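Local coordinates for IPT/TIG domain-containing protein BACOVA_02650 (Bacteroides ovatus, PDB 5E7G), which binds polysaccharide at the cell surface and probably captures xyloglucan before its transport into the periplasm for degradation, at residues N46-S51 against E69-G74; M208-S213 against P311-G316; F302-G307 against N315-G320. All coordinates share one frame; numbering follows the deposited sequence.

Interaction 1: N46-S51 against E69-G74. With SO4 (sulfate ion), chain F.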
# COMPACT_ATOMS: atom_id res chain seq x y z
N ASN A 46 -38.88 -25.97 2.79
CA ASN A 46 -37.55 -26.57 2.73
C ASN A 46 -37.39 -27.70 3.74
O ASN A 46 -36.37 -27.81 4.43
CB ASN A 46 -36.48 -25.49 2.95
CG ASN A 46 -36.35 -24.54 1.77
OD1 ASN A 46 -36.95 -24.77 0.72
ND2 ASN A 46 -35.56 -23.49 1.93
N ASP A 47 -38.42 -28.55 3.82
CA ASP A 47 -38.43 -29.72 4.71
C ASP A 47 -38.32 -29.33 6.19
O ASP A 47 -37.96 -30.16 7.02
CB ASP A 47 -37.30 -30.69 4.31
CG ASP A 47 -37.58 -31.41 2.99
OD1 ASP A 47 -38.75 -31.77 2.73
OD2 ASP A 47 -36.62 -31.62 2.22
N GLN A 48 -38.65 -28.09 6.51
CA GLN A 48 -38.61 -27.60 7.89
C GLN A 48 -39.97 -27.13 8.36
O GLN A 48 -40.67 -26.41 7.65
CB GLN A 48 -37.61 -26.45 8.02
CG GLN A 48 -36.17 -26.81 7.79
CD GLN A 48 -35.33 -25.58 7.51
OE1 GLN A 48 -35.14 -24.72 8.37
NE2 GLN A 48 -34.84 -25.48 6.28
N GLU A 49 -40.33 -27.52 9.57
CA GLU A 49 -41.59 -27.10 10.15
C GLU A 49 -41.66 -25.57 10.23
O GLU A 49 -40.70 -24.92 10.63
CB GLU A 49 -41.76 -27.72 11.53
CG GLU A 49 -43.21 -27.82 11.98
CD GLU A 49 -43.35 -28.57 13.29
OE1 GLU A 49 -42.40 -28.51 14.11
OE2 GLU A 49 -44.40 -29.22 13.48
N VAL A 50 -42.80 -25.02 9.84
CA VAL A 50 -43.01 -23.57 9.85
C VAL A 50 -44.30 -23.24 10.59
O VAL A 50 -45.33 -23.87 10.36
CB VAL A 50 -43.07 -23.00 8.42
CG1 VAL A 50 -43.55 -21.57 8.42
CG2 VAL A 50 -41.71 -23.10 7.76
N SER A 51 -44.24 -22.27 11.48
CA SER A 51 -45.44 -21.86 12.20
C SER A 51 -46.36 -21.05 11.29
O SER A 51 -45.90 -20.31 10.42
CB SER A 51 -45.08 -21.03 13.44
OG SER A 51 -44.81 -19.69 13.08
N GLU A 69 -34.86 -17.21 9.73
CA GLU A 69 -33.79 -18.13 10.07
C GLU A 69 -33.95 -19.49 9.40
O GLU A 69 -33.28 -20.46 9.78
CB GLU A 69 -33.70 -18.30 11.59
CG GLU A 69 -33.63 -16.99 12.36
CD GLU A 69 -32.46 -16.11 11.91
OE1 GLU A 69 -31.41 -16.67 11.52
OE2 GLU A 69 -32.60 -14.87 11.95
N LEU A 70 -34.82 -19.57 8.40
CA LEU A 70 -35.01 -20.80 7.64
C LEU A 70 -33.72 -21.25 6.96
O LEU A 70 -33.09 -20.47 6.24
CB LEU A 70 -36.11 -20.62 6.59
CG LEU A 70 -36.54 -21.87 5.83
CD1 LEU A 70 -37.52 -22.68 6.67
CD2 LEU A 70 -37.16 -21.52 4.48
N GLU A 71 -33.32 -22.49 7.18
CA GLU A 71 -32.15 -23.03 6.49
C GLU A 71 -32.48 -23.17 5.01
O GLU A 71 -33.49 -23.76 4.63
CB GLU A 71 -31.74 -24.37 7.09
CG GLU A 71 -30.43 -24.92 6.52
CD GLU A 71 -30.11 -26.34 6.96
OE1 GLU A 71 -30.89 -26.93 7.74
OE2 GLU A 71 -29.07 -26.87 6.52
N LEU A 72 -31.63 -22.61 4.16
CA LEU A 72 -31.92 -22.51 2.73
C LEU A 72 -31.30 -23.64 1.93
O LEU A 72 -30.35 -24.30 2.38
CB LEU A 72 -31.45 -21.16 2.19
CG LEU A 72 -31.95 -19.93 2.98
CD1 LEU A 72 -31.52 -18.64 2.29
CD2 LEU A 72 -33.46 -19.96 3.16
N THR A 73 -31.85 -23.88 0.74
CA THR A 73 -31.37 -24.94 -0.14
C THR A 73 -29.97 -24.61 -0.65
O THR A 73 -29.23 -25.51 -1.05
CB THR A 73 -32.30 -25.15 -1.34
OG1 THR A 73 -32.49 -23.90 -2.01
CG2 THR A 73 -33.64 -25.70 -0.87
N GLY A 74 -29.63 -23.33 -0.65
CA GLY A 74 -28.32 -22.89 -1.09
C GLY A 74 -27.20 -23.41 -0.22
O GLY A 74 -26.11 -23.70 -0.71
S SO4 F . -38.24 -15.93 12.23
O1 SO4 F . -37.26 -16.83 11.60
O2 SO4 F . -39.39 -16.71 12.65
O3 SO4 F . -37.61 -15.32 13.40
O4 SO4 F . -38.71 -14.89 11.31
O HOH W 1 -34.09 -22.13 -0.35
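Asn46 faces Leu72 and Gln48 faces Leu70 in opposite chain directions, but their CA atoms lie 6.9 and 7.7 Å apart, so side chains rather than backbone groups bridge the gap. Gln48 makes the two stronger hydrogen bonds. Its amide straddles Glu71: OE1 accepts from Glu71 N at 3.1 Å, with the donor in the carbonyl plane on a lone pair, while NE2 gives a 2.7 Å bond to Glu71 O, which lies almost in the plane of the amide. A third, weak bond runs from Gln48 NE2 back to Asn46 O, 3.3 Å. Asn46 reaches across with CG anti to its carbonyl carbon (chi1 -71°), and ND2 makes a weak 3.4 Å bond to Glu71 O. A water accepts from both this nitrogen and Thr73 N. The Leu70 methyls lie against the two amides, CD1 3.6 Å from Gln48 OE1 and CD2 against Asn46 ND2; CD1 also meets Val50 CG2 at 4.3 Å. In the first IPT/TIG domain, strand 48-50 is the outermost of its four-stranded antiparallel sheet, and 69-74 is a loop running beside it. The sulfate held by Glu69 N and Asn68 ND2 probably comes from the crystallisation liquor. The Gln48 amide serves Glu71 N and O as a paired backbone peptide would, and probably helps hold the loop, with no backbone bond between the segments.

Interaction 2: M208-S213 against P311-G316. With CA (calcium ion), chain C.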
# COMPACT_ATOMS: atom_id res chain seq x y z
N MET A 208 19.96 11.20 -2.17
CA MET A 208 21.33 11.31 -2.65
C MET A 208 22.26 10.35 -1.90
O MET A 208 23.19 10.78 -1.21
CB MET A 208 21.83 12.75 -2.51
CG MET A 208 23.13 13.01 -3.27
SD MET A 208 23.41 14.76 -3.59
CE MET A 208 22.04 15.13 -4.68
N PRO A 209 22.02 9.04 -2.05
CA PRO A 209 22.89 8.05 -1.43
C PRO A 209 24.32 8.12 -1.96
O PRO A 209 24.54 8.40 -3.14
CB PRO A 209 22.24 6.71 -1.79
CG PRO A 209 21.38 7.00 -2.98
CD PRO A 209 20.92 8.43 -2.81
N VAL A 210 25.27 7.91 -1.06
CA VAL A 210 26.68 7.91 -1.40
C VAL A 210 26.99 6.73 -2.32
O VAL A 210 26.47 5.63 -2.13
CB VAL A 210 27.53 7.86 -0.11
CG1 VAL A 210 29.01 7.83 -0.42
CG2 VAL A 210 27.19 9.06 0.81
N VAL A 211 27.81 6.97 -3.33
CA VAL A 211 28.26 5.91 -4.23
C VAL A 211 28.99 4.83 -3.43
O VAL A 211 29.89 5.12 -2.64
CB VAL A 211 29.17 6.44 -5.34
CG1 VAL A 211 29.67 5.30 -6.24
CG2 VAL A 211 28.42 7.49 -6.16
N GLY A 212 28.59 3.58 -3.64
CA GLY A 212 29.19 2.45 -2.95
C GLY A 212 28.37 2.01 -1.75
O GLY A 212 28.70 1.01 -1.11
N SER A 213 27.31 2.75 -1.45
CA SER A 213 26.44 2.45 -0.32
C SER A 213 25.10 1.88 -0.79
O SER A 213 24.79 1.89 -1.99
CB SER A 213 26.19 3.70 0.53
OG SER A 213 25.32 4.60 -0.13
N PRO A 311 34.20 7.17 7.06
CA PRO A 311 32.91 6.62 6.64
C PRO A 311 33.02 5.58 5.51
O PRO A 311 32.00 5.25 4.91
CB PRO A 311 32.15 7.86 6.18
CG PRO A 311 33.19 8.73 5.63
CD PRO A 311 34.42 8.50 6.46
N TYR A 312 34.24 5.08 5.25
CA TYR A 312 34.52 4.01 4.28
C TYR A 312 34.32 4.44 2.82
O TYR A 312 35.24 4.35 2.01
CB TYR A 312 33.66 2.78 4.59
CG TYR A 312 33.93 2.20 5.96
CD1 TYR A 312 35.17 1.65 6.28
CD2 TYR A 312 32.94 2.21 6.94
CE1 TYR A 312 35.42 1.13 7.54
CE2 TYR A 312 33.18 1.68 8.20
CZ TYR A 312 34.43 1.14 8.49
OH TYR A 312 34.68 0.62 9.74
N VAL A 313 33.13 4.92 2.49
CA VAL A 313 32.88 5.51 1.19
C VAL A 313 32.41 6.96 1.33
O VAL A 313 31.90 7.37 2.39
CB VAL A 313 31.83 4.71 0.40
CG1 VAL A 313 32.41 3.34 0.00
CG2 VAL A 313 30.56 4.55 1.21
N SER A 314 32.60 7.75 0.28
CA SER A 314 32.17 9.14 0.28
C SER A 314 32.08 9.71 -1.13
O SER A 314 32.82 9.31 -2.02
CB SER A 314 33.12 10.01 1.11
OG SER A 314 34.38 10.17 0.47
N ASN A 315 31.17 10.66 -1.32
CA ASN A 315 31.13 11.46 -2.54
C ASN A 315 32.12 12.63 -2.44
O ASN A 315 31.79 13.71 -1.94
CB ASN A 315 29.73 11.98 -2.81
CG ASN A 315 28.79 10.90 -3.30
OD1 ASN A 315 29.12 9.71 -3.30
ND2 ASN A 315 27.60 11.31 -3.74
N GLY A 316 33.33 12.40 -2.93
CA GLY A 316 34.39 13.38 -2.82
C GLY A 316 34.74 13.64 -1.37
O GLY A 316 34.82 12.72 -0.56
CA CA C . 31.12 15.74 -0.86
O HOH W 2 29.39 15.44 -2.47
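The side chains of Val210 and Asn315 run antiparallel alongside each other, bringing Val210 CG1 to 3.4 Å from Asn315 OD1. With CG1 anti to the backbone N (chi1 178°), Val210 also presses this methyl onto Ser314 CA at 3.5 Å and meets Val313 CG2 at 4.0 Å. Val211 lies roughly perpendicular to Asn315, and its CG2 approaches OD1 to 3.7 Å. The same oxygen takes the hydrogen bond from Val211 N, 3.0 Å long with an N-H...O angle of 163°, using a lone pair in the carbonyl plane. The donor is the second residue of a type II beta turn, Val210 to Ser213, which precedes strand 214-220 of the third IPT/TIG domain and here meets the calcium-bearing loop of the xyloglucan-binding domain. Val210 O closes the turn by accepting from both N and OG of Ser213. Gly212 suits its place there, since a CB at these backbone angles would collide with the carbonyl O of Val211. Val313 CB lies 3.6 Å from Val211 O. Asn315 ND2 is taken by Tyr280 OH, which also bonds to Pro209 O, and Asn315 O binds the calcium ion at 2.4 Å.

Interaction 3: F302-G307 against N315-G320. With CA (calcium ion), chain C.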
# COMPACT_ATOMS: atom_id res chain seq x y z
N PHE A 302 38.29 17.40 7.26
CA PHE A 302 37.74 17.09 5.95
C PHE A 302 38.45 15.88 5.34
O PHE A 302 39.68 15.86 5.20
CB PHE A 302 37.83 18.30 5.03
CG PHE A 302 36.94 19.44 5.45
CD1 PHE A 302 35.59 19.43 5.15
CD2 PHE A 302 37.46 20.51 6.15
CE1 PHE A 302 34.78 20.46 5.54
CE2 PHE A 302 36.64 21.55 6.54
CZ PHE A 302 35.30 21.53 6.24
N VAL A 303 37.67 14.86 4.99
CA VAL A 303 38.19 13.55 4.63
C VAL A 303 37.65 13.11 3.28
O VAL A 303 36.51 13.41 2.93
CB VAL A 303 37.80 12.50 5.70
CG1 VAL A 303 38.40 11.14 5.37
CG2 VAL A 303 38.26 12.95 7.08
N VAL A 304 38.51 12.42 2.53
CA VAL A 304 38.08 11.60 1.40
C VAL A 304 38.20 10.16 1.84
O VAL A 304 39.30 9.67 2.07
CB VAL A 304 38.93 11.84 0.14
CG1 VAL A 304 38.50 10.90 -0.97
CG2 VAL A 304 38.82 13.28 -0.31
N ALA A 305 37.06 9.48 1.97
CA ALA A 305 37.03 8.11 2.47
C ALA A 305 37.93 7.19 1.63
O ALA A 305 37.97 7.31 0.40
CB ALA A 305 35.61 7.60 2.49
N ASP A 306 38.65 6.29 2.30
CA ASP A 306 39.67 5.46 1.65
C ASP A 306 39.32 3.97 1.61
O ASP A 306 40.14 3.15 1.22
CB ASP A 306 41.04 5.65 2.33
CG ASP A 306 41.02 5.31 3.81
OD1 ASP A 306 40.07 4.63 4.27
OD2 ASP A 306 41.98 5.70 4.50
N GLY A 307 38.10 3.62 2.02
CA GLY A 307 37.65 2.24 1.92
C GLY A 307 38.04 1.35 3.09
O GLY A 307 37.54 0.23 3.20
N ASN A 315 31.17 10.66 -1.32
CA ASN A 315 31.13 11.46 -2.54
C ASN A 315 32.12 12.63 -2.44
O ASN A 315 31.79 13.71 -1.94
CB ASN A 315 29.73 11.98 -2.81
CG ASN A 315 28.79 10.90 -3.30
OD1 ASN A 315 29.12 9.71 -3.30
ND2 ASN A 315 27.60 11.31 -3.74
N GLY A 316 33.33 12.40 -2.93
CA GLY A 316 34.39 13.38 -2.82
C GLY A 316 34.74 13.64 -1.37
O GLY A 316 34.82 12.72 -0.56
N THR A 317 34.97 14.91 -1.05
CA THR A 317 35.29 15.30 0.31
C THR A 317 34.02 15.46 1.13
O THR A 317 32.97 15.83 0.61
CB THR A 317 36.10 16.61 0.31
OG1 THR A 317 37.39 16.35 -0.26
CG2 THR A 317 36.27 17.17 1.74
N CYS A 318 34.12 15.16 2.42
CA CYS A 318 33.00 15.31 3.34
C CYS A 318 33.51 15.86 4.68
O CYS A 318 34.68 15.69 5.02
CB CYS A 318 32.29 13.97 3.55
SG CYS A 318 33.26 12.72 4.40
N LEU A 319 32.62 16.54 5.40
CA LEU A 319 32.95 17.16 6.68
C LEU A 319 33.04 16.12 7.78
O LEU A 319 32.19 15.24 7.86
CB LEU A 319 31.90 18.22 7.05
CG LEU A 319 31.88 18.74 8.50
CD1 LEU A 319 33.11 19.58 8.79
CD2 LEU A 319 30.61 19.53 8.74
N GLY A 320 34.04 16.27 8.64
CA GLY A 320 34.22 15.40 9.79
C GLY A 320 34.27 16.15 11.11
O GLY A 320 35.07 17.07 11.30
CA CA C . 31.12 15.74 -0.86
O HOH W 2 29.39 15.44 -2.47
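Phe302 and Leu319 form a non-hydrogen-bonded antiparallel pair in a sheet of the xyloglucan-binding domain, a calcium-bearing beta-sandwich. Next to them Val303 and Cys318 make the hydrogen-bonded pair, with Val303 N to Cys318 O at 3.1 Å and Cys318 N to Val303 O at 3.0 Å. Phe302 leans over the partner strand, CG anti to its carbonyl carbon (chi1 -68°). Its CB starts 3.8 Å from the Thr317 CG2 methyl; further out, CD1 lies 3.8 Å from Leu319 CA. At CE1 the ring touches Leu319 CD1, also 3.8 Å away, and CZ at the tip stays close to the same methyl. The ring rests on Ser335 of strand 329-338 as well, with the Phe302 side chain about 10 Å from a bound glucose unit. Cutting Phe302 back to an alanine would probably leave Leu319 CD1 without its aromatic cover and open a gap where the ring had lain against Leu319 and Ser335. Beyond the paired residues Val304 CG2 packs crosswise on Thr317 OG1, at 3.4 Å, while Thr317 turns its carbonyl the other way, its O binding calcium at 2.4 Å.

How the interactions relate
Interaction 1 stands apart, in the first IPT/TIG domain, with its centre 73 Å from that of interaction 2 and 81 Å from that of interaction 3, on the opposite side of the chain's centre. The other two share Asn315 and Gly316 and the calcium site, their centres 9 Å apart, and a probable hydrogen bond from Ala305 N to Ser314 OG joins them. All three are partly buried, interaction 1 having the most buried residues. Their chemistry follows their place: side-chain amides fasten a loop within one domain, a single amide oxygen and valine methyls join two domains, and regular backbone pairing knits strands inside the glycan-binding sandwich.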